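Local structure of putative sugar isomerase (Parabacteroides distasonis, 3LMZ) at residues V164-R169 and H189-T194; G202-R207 and L230-D235. The protein is a putative sugar isomerase of the xylose isomerase-like TIM-barrel family and probably acts on a carbohydrate, its exact substrate being unknown. All coordinates share one frame; numbering follows the deposited sequence.

Both contacts belong to the same stretch of a TIM barrel and share its sheet: strand 185-193 carries one side of contact 1, and its antiparallel neighbour 202-203 opens contact 2. Their centres lie about 9 Å apart. Contact 1 is buried almost throughout, setting a short helix against the strand through valine, leucine and glycine, with one lysine turned toward acidic groups. Contact 2 is only partly buried; it ties the loop after strand 227-230 to the short strand 202-203 and its turn with a salt bridge and ordered water, and the second subunit reaches that turn. The two meet where Lys191 NZ pairs with Glu231 OE1 at 2.8 Å, an ion pair joining the strand of contact 1 to segment 230-235.

Contact 1 (V164-R169 and H189-T194); sequences VGHDLR and HIKDVT
In this xylose isomerase-like TIM barrel, the short helix 164-169 directly follows strand 158-163 and packs on the end of its parallel neighbour, strand 185-193. Val164 N continues the sheet pairing into the first residue of the helix, giving a nearly straight bond to His189 O (3.2 Å, 169° at the hydrogen). Val164 CG2 presses on Lys191 O at 3.4 Å, a carbonyl that this contact buries without a hydrogen-bonding partner. Gly165 suits the closest passage because a methyl group there would collide with Lys191 CG, which lies 3.8 Å from Gly165 CA. Val193 fits the next part of the helix with its two branches: CG1 meets Gly165 CA and Arg169 CD, each at 3.8 Å, while CG2 touches Leu168 CD2 at 3.7 Å. The guanidinium of Arg169 is held elsewhere, by a salt bridge to Asp137 and the carbonyls of Lys198 and Gly200. The Lys191 chain passes over Gly165 and bends at chi3 (67°), and its NZ comes within 3.6 Å of His166 NE2. That ammonium forms salt bridges with Asp163, Glu231 and Glu233, whereas His166 NE2 hydrogen-bonds a citrate, probably from the crystallisation liquor, that may mark the sugar pocket. A methionine in place of Lys191 would probably leave the three carboxylates without their shared positive charge and likely to repel one another. The chemistry thus divides in two: apolar branches seat the helix on the strand, while the lysine gathers acidic groups from the end of strand 158-163 and from the loop after strand 227-230, beside a probable ligand pocket.

Contact 2 (G202-R207 and L230-D235); sequences GIEIGR and LEYEKD
The Tyr232 ring has Lys234 N over one face, offset toward the rim, and Glu204 CA at its edge, 4.0 Å from CE1; the Arg207 guanidinium has Glu204 CD over the centre of one face. Tyr232 and Glu204 join the TIM-barrel loop after strand 227-230 to the chain leaving the short strand 202-203, which makes a type II beta turn from Glu204 to Arg207. Gly206 suits that turn because its backbone angles would jam a side chain against the preceding carbonyl. Tyr232 OH abuts Glu204 CG at 3.3 Å, with the carboxylate and ring planes 59° apart. A bend at chi2 (89°) turns Glu204 CD out of line with its chain, and OE1 takes the salt bridge from Lys234 NZ on the syn side at 2.8 Å. The extended lysine is long enough to run past Gly202 O and beside Ile203 to reach it. Arg207 adds a long, purely electrostatic pairing to Glu204 and also binds Glu245 of helix 240-256 and the Arg41 carbonyl of the second subunit. Deeper in, Ile205 CD1 meets Leu230 CD1 at 3.8 Å, two branched chains that run antiparallel alongside one another. At the more open side, a water accepts from Lys234 NZ and donates to Gly202 O, 2.9 Å from each.

Contact 1 (V164-R169 and H189-T194)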
loop_
_atom_site.group_PDB
_atom_site.type_symbol
_atom_site.label_atom_id
_atom_site.label_comp_id
_atom_site.label_asym_id
_atom_site.label_seq_id
_atom_site.Cartn_x
_atom_site.Cartn_y
_atom_site.Cartn_z
ATOM N N VAL A 164 0.766 9.115 16.755
ATOM C CA VAL A 164 2.145 9.351 16.404
ATOM C C VAL A 164 2.269 10.627 15.560
ATOM O O VAL A 164 3.255 11.358 15.671
ATOM C CB VAL A 164 2.733 8.144 15.705
ATOM C CG1 VAL A 164 2.625 6.911 16.636
ATOM C CG2 VAL A 164 2.135 7.838 14.269
ATOM N N GLY A 165 1.237 10.908 14.748
ATOM C CA GLY A 165 1.266 12.060 13.875
ATOM C C GLY A 165 1.110 13.345 14.639
ATOM O O GLY A 165 1.869 14.318 14.460
ATOM N N HIS A 166 0.100 13.404 15.498
ATOM C CA HIS A 166 -0.075 14.595 16.325
ATOM C C HIS A 166 1.089 14.831 17.295
ATOM O O HIS A 166 1.480 15.987 17.522
ATOM C CB HIS A 166 -1.392 14.548 17.083
ATOM C CG HIS A 166 -2.568 14.709 16.195
ATOM N ND1 HIS A 166 -2.560 15.583 15.116
ATOM C CD2 HIS A 166 -3.798 14.138 16.221
ATOM C CE1 HIS A 166 -3.742 15.535 14.522
ATOM N NE2 HIS A 166 -4.502 14.660 15.161
ATOM N N ASP A 167 1.660 13.769 17.823
ATOM C CA ASP A 167 2.815 13.900 18.698
ATOM C C ASP A 167 3.986 14.552 17.933
ATOM O O ASP A 167 4.606 15.475 18.428
ATOM C CB ASP A 167 3.197 12.523 19.262
ATOM C CG ASP A 167 3.886 12.576 20.647
ATOM O OD1 ASP A 167 3.447 13.319 21.550
ATOM O OD2 ASP A 167 4.837 11.774 20.775
ATOM N N LEU A 168 4.272 14.047 16.725
ATOM C CA LEU A 168 5.383 14.563 15.962
ATOM C C LEU A 168 5.108 16.019 15.584
ATOM O O LEU A 168 6.007 16.859 15.600
ATOM C CB LEU A 168 5.730 13.723 14.751
ATOM C CG LEU A 168 7.076 14.017 14.031
ATOM C CD1 LEU A 168 8.274 13.413 14.750
ATOM C CD2 LEU A 168 7.076 13.509 12.577
ATOM N N ARG A 169 3.855 16.346 15.245
ATOM C CA ARG A 169 3.495 17.734 14.893
ATOM C C ARG A 169 3.646 18.679 16.075
ATOM O O ARG A 169 3.865 19.895 15.847
ATOM C CB ARG A 169 2.092 17.826 14.350
ATOM C CG ARG A 169 1.983 17.217 12.956
ATOM C CD ARG A 169 0.526 17.234 12.454
ATOM N NE ARG A 169 0.016 18.592 12.396
ATOM C CZ ARG A 169 -0.905 19.110 13.223
ATOM N NH1 ARG A 169 -1.469 18.391 14.159
ATOM N NH2 ARG A 169 -1.271 20.395 13.078
ATOM N N HIS A 189 -2.928 5.533 17.341
ATOM C CA HIS A 189 -3.291 5.912 15.966
ATOM C C HIS A 189 -1.990 6.053 15.193
ATOM O O HIS A 189 -1.137 6.927 15.502
ATOM C CB HIS A 189 -4.120 7.210 15.958
ATOM C CG HIS A 189 -5.507 7.032 16.492
ATOM N ND1 HIS A 189 -6.456 8.033 16.480
ATOM C CD2 HIS A 189 -6.128 5.926 16.972
ATOM C CE1 HIS A 189 -7.594 7.553 16.974
ATOM N NE2 HIS A 189 -7.427 6.279 17.275
ATOM N N ILE A 190 -1.905 5.278 14.110
ATOM C CA ILE A 190 -0.824 5.379 13.125
ATOM C C ILE A 190 -1.310 6.256 11.999
ATOM O O ILE A 190 -2.499 6.232 11.647
ATOM C CB ILE A 190 -0.294 4.003 12.645
ATOM C CG1 ILE A 190 -1.414 3.117 12.102
ATOM C CG2 ILE A 190 0.429 3.280 13.818
ATOM C CD1 ILE A 190 -0.896 1.938 11.342
ATOM N N LYS A 191 -0.401 7.086 11.492
ATOM C CA LYS A 191 -0.644 8.041 10.408
ATOM C C LYS A 191 0.728 8.650 10.138
ATOM O O LYS A 191 1.686 8.446 10.929
ATOM C CB LYS A 191 -1.649 9.147 10.824
ATOM C CG LYS A 191 -1.236 9.888 12.108
ATOM C CD LYS A 191 -2.253 10.941 12.550
ATOM C CE LYS A 191 -3.557 10.324 12.987
ATOM N NZ LYS A 191 -4.435 11.388 13.680
ATOM N N ASP A 192 0.814 9.320 9.003
ATOM C CA ASP A 192 2.019 10.023 8.665
ATOM C C ASP A 192 1.759 11.511 8.430
ATOM O O ASP A 192 0.648 11.908 8.111
ATOM C CB ASP A 192 2.667 9.402 7.419
ATOM C CG ASP A 192 4.216 9.456 7.416
ATOM O OD1 ASP A 192 4.819 10.242 8.225
ATOM O OD2 ASP A 192 4.828 8.749 6.503
ATOM N N VAL A 193 2.782 12.322 8.569
ATOM C CA VAL A 193 2.710 13.790 8.478
ATOM C C VAL A 193 3.900 14.326 7.694
ATOM O O VAL A 193 4.980 13.727 7.701
ATOM C CB VAL A 193 2.630 14.413 9.936
ATOM C CG1 VAL A 193 1.273 14.018 10.580
ATOM C CG2 VAL A 193 3.872 14.053 10.801
ATOM N N THR A 194 3.762 15.543 7.137
ATOM C CA THR A 194 4.781 16.106 6.234
ATOM C C THR A 194 5.858 16.914 6.987
ATOM O O THR A 194 6.887 17.232 6.421
ATOM C CB THR A 194 4.149 16.988 5.167
ATOM O OG1 THR A 194 3.482 18.086 5.819
ATOM C CG2 THR A 194 3.107 16.194 4.344
#

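Contact 2 (G202-R207 and L230-D235)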
loop_
_atom_site.group_PDB
_atom_site.type_symbol
_atom_site.label_atom_id
_atom_site.label_comp_id
_atom_site.label_asym_id
_atom_site.label_seq_id
_atom_site.Cartn_x
_atom_site.Cartn_y
_atom_site.Cartn_z
ATOM N N GLY A 202 -1.379 15.690 6.903
ATOM C CA GLY A 202 -1.443 14.263 6.729
ATOM C C GLY A 202 -0.996 13.871 5.351
ATOM O O GLY A 202 -1.218 14.577 4.373
ATOM N N ILE A 203 -0.438 12.670 5.275
ATOM C CA ILE A 203 0.038 12.113 4.016
ATOM C C ILE A 203 0.058 10.594 4.135
ATOM O O ILE A 203 0.092 10.072 5.230
ATOM C CB ILE A 203 1.421 12.712 3.611
ATOM C CG1 ILE A 203 1.754 12.461 2.131
ATOM C CG2 ILE A 203 2.567 12.253 4.562
ATOM C CD1 ILE A 203 2.950 13.273 1.642
ATOM N N GLU A 204 0.160 9.914 3.010
ATOM C CA GLU A 204 0.195 8.455 2.947
ATOM C C GLU A 204 1.392 7.974 3.761
ATOM O O GLU A 204 2.459 8.543 3.655
ATOM C CB GLU A 204 0.331 8.017 1.479
ATOM C CG GLU A 204 -0.883 8.298 0.659
ATOM C CD GLU A 204 -0.927 9.676 -0.000
ATOM O OE1 GLU A 204 -0.253 10.645 0.429
ATOM O OE2 GLU A 204 -1.703 9.845 -1.003
ATOM N N ILE A 205 1.218 6.863 4.495
ATOM C CA ILE A 205 2.274 6.291 5.292
ATOM C C ILE A 205 3.428 5.923 4.384
ATOM O O ILE A 205 3.256 5.287 3.321
ATOM C CB ILE A 205 1.792 5.061 6.100
ATOM C CG1 ILE A 205 0.886 5.560 7.236
ATOM C CG2 ILE A 205 2.994 4.224 6.590
ATOM C CD1 ILE A 205 0.374 4.467 8.146
ATOM N N GLY A 206 4.616 6.376 4.788
ATOM C CA GLY A 206 5.835 6.179 4.025
ATOM C C GLY A 206 6.307 7.423 3.295
ATOM O O GLY A 206 7.511 7.553 3.024
ATOM N N ARG A 207 5.362 8.296 2.941
ATOM C CA ARG A 207 5.662 9.550 2.231
ATOM C C ARG A 207 6.096 10.672 3.154
ATOM O O ARG A 207 6.590 11.691 2.676
ATOM C CB ARG A 207 4.483 10.019 1.382
ATOM C CG ARG A 207 4.083 9.065 0.348
ATOM C CD ARG A 207 3.097 9.711 -0.601
ATOM N NE ARG A 207 2.362 8.821 -1.500
ATOM C CZ ARG A 207 1.638 9.236 -2.510
ATOM N NH1 ARG A 207 1.651 10.518 -2.864
ATOM N NH2 ARG A 207 0.992 8.359 -3.196
ATOM N N LEU A 230 -5.087 2.733 11.962
ATOM C CA LEU A 230 -4.873 3.777 10.991
ATOM C C LEU A 230 -5.947 4.822 11.026
ATOM O O LEU A 230 -7.129 4.534 10.919
ATOM C CB LEU A 230 -4.756 3.197 9.549
ATOM C CG LEU A 230 -4.672 4.219 8.414
ATOM C CD1 LEU A 230 -3.410 5.038 8.482
ATOM C CD2 LEU A 230 -4.856 3.544 7.016
ATOM N N GLU A 231 -5.528 6.060 11.230
ATOM C CA GLU A 231 -6.434 7.214 11.189
ATOM C C GLU A 231 -5.991 8.111 10.052
ATOM O O GLU A 231 -5.083 8.940 10.162
ATOM C CB GLU A 231 -6.462 7.962 12.519
ATOM C CG GLU A 231 -7.546 9.007 12.561
ATOM C CD GLU A 231 -7.762 9.567 13.953
ATOM O OE1 GLU A 231 -6.780 10.124 14.531
ATOM O OE2 GLU A 231 -8.901 9.466 14.440
ATOM N N TYR A 232 -6.604 7.878 8.905
ATOM C CA TYR A 232 -6.207 8.514 7.641
ATOM C C TYR A 232 -7.009 9.774 7.369
ATOM O O TYR A 232 -8.232 9.703 7.197
ATOM C CB TYR A 232 -6.355 7.552 6.443
ATOM C CG TYR A 232 -5.683 8.064 5.222
ATOM C CD1 TYR A 232 -4.319 8.103 5.177
ATOM C CD2 TYR A 232 -6.383 8.467 4.129
ATOM C CE1 TYR A 232 -3.631 8.648 4.034
ATOM C CE2 TYR A 232 -5.728 8.952 2.961
ATOM C CZ TYR A 232 -4.364 9.081 2.956
ATOM O OH TYR A 232 -3.719 9.559 1.823
ATOM N N GLU A 233 -6.346 10.948 7.413
ATOM C CA GLU A 233 -7.009 12.260 7.406
ATOM C C GLU A 233 -6.585 13.109 6.222
ATOM O O GLU A 233 -6.341 14.295 6.302
ATOM C CB GLU A 233 -6.717 13.021 8.710
ATOM C CG GLU A 233 -7.093 12.198 9.951
ATOM C CD GLU A 233 -6.645 12.774 11.309
ATOM O OE1 GLU A 233 -5.483 13.342 11.510
ATOM O OE2 GLU A 233 -7.488 12.560 12.212
ATOM N N LYS A 234 -6.477 12.476 5.097
ATOM C CA LYS A 234 -6.216 13.110 3.820
ATOM C C LYS A 234 -7.258 12.597 2.841
ATOM O O LYS A 234 -7.688 11.436 2.941
ATOM C CB LYS A 234 -4.822 12.723 3.363
ATOM C CG LYS A 234 -4.489 13.112 1.899
ATOM C CD LYS A 234 -3.055 12.918 1.565
ATOM C CE LYS A 234 -2.723 13.255 0.072
ATOM N NZ LYS A 234 -1.231 13.200 -0.140
ATOM N N ASP A 235 -7.734 13.419 1.903
ATOM C CA ASP A 235 -8.678 13.030 0.878
ATOM C C ASP A 235 -9.931 12.333 1.462
ATOM O O ASP A 235 -10.381 11.301 0.987
ATOM C CB ASP A 235 -8.013 12.109 -0.138
ATOM C CG ASP A 235 -6.936 12.808 -0.937
ATOM O OD1 ASP A 235 -7.013 14.046 -1.177
ATOM O OD2 ASP A 235 -5.979 12.120 -1.348
HETATM O O HOH W 1 -0.322 15.203 1.734
HETATM O O HOH W 2 -4.517 15.686 7.929
#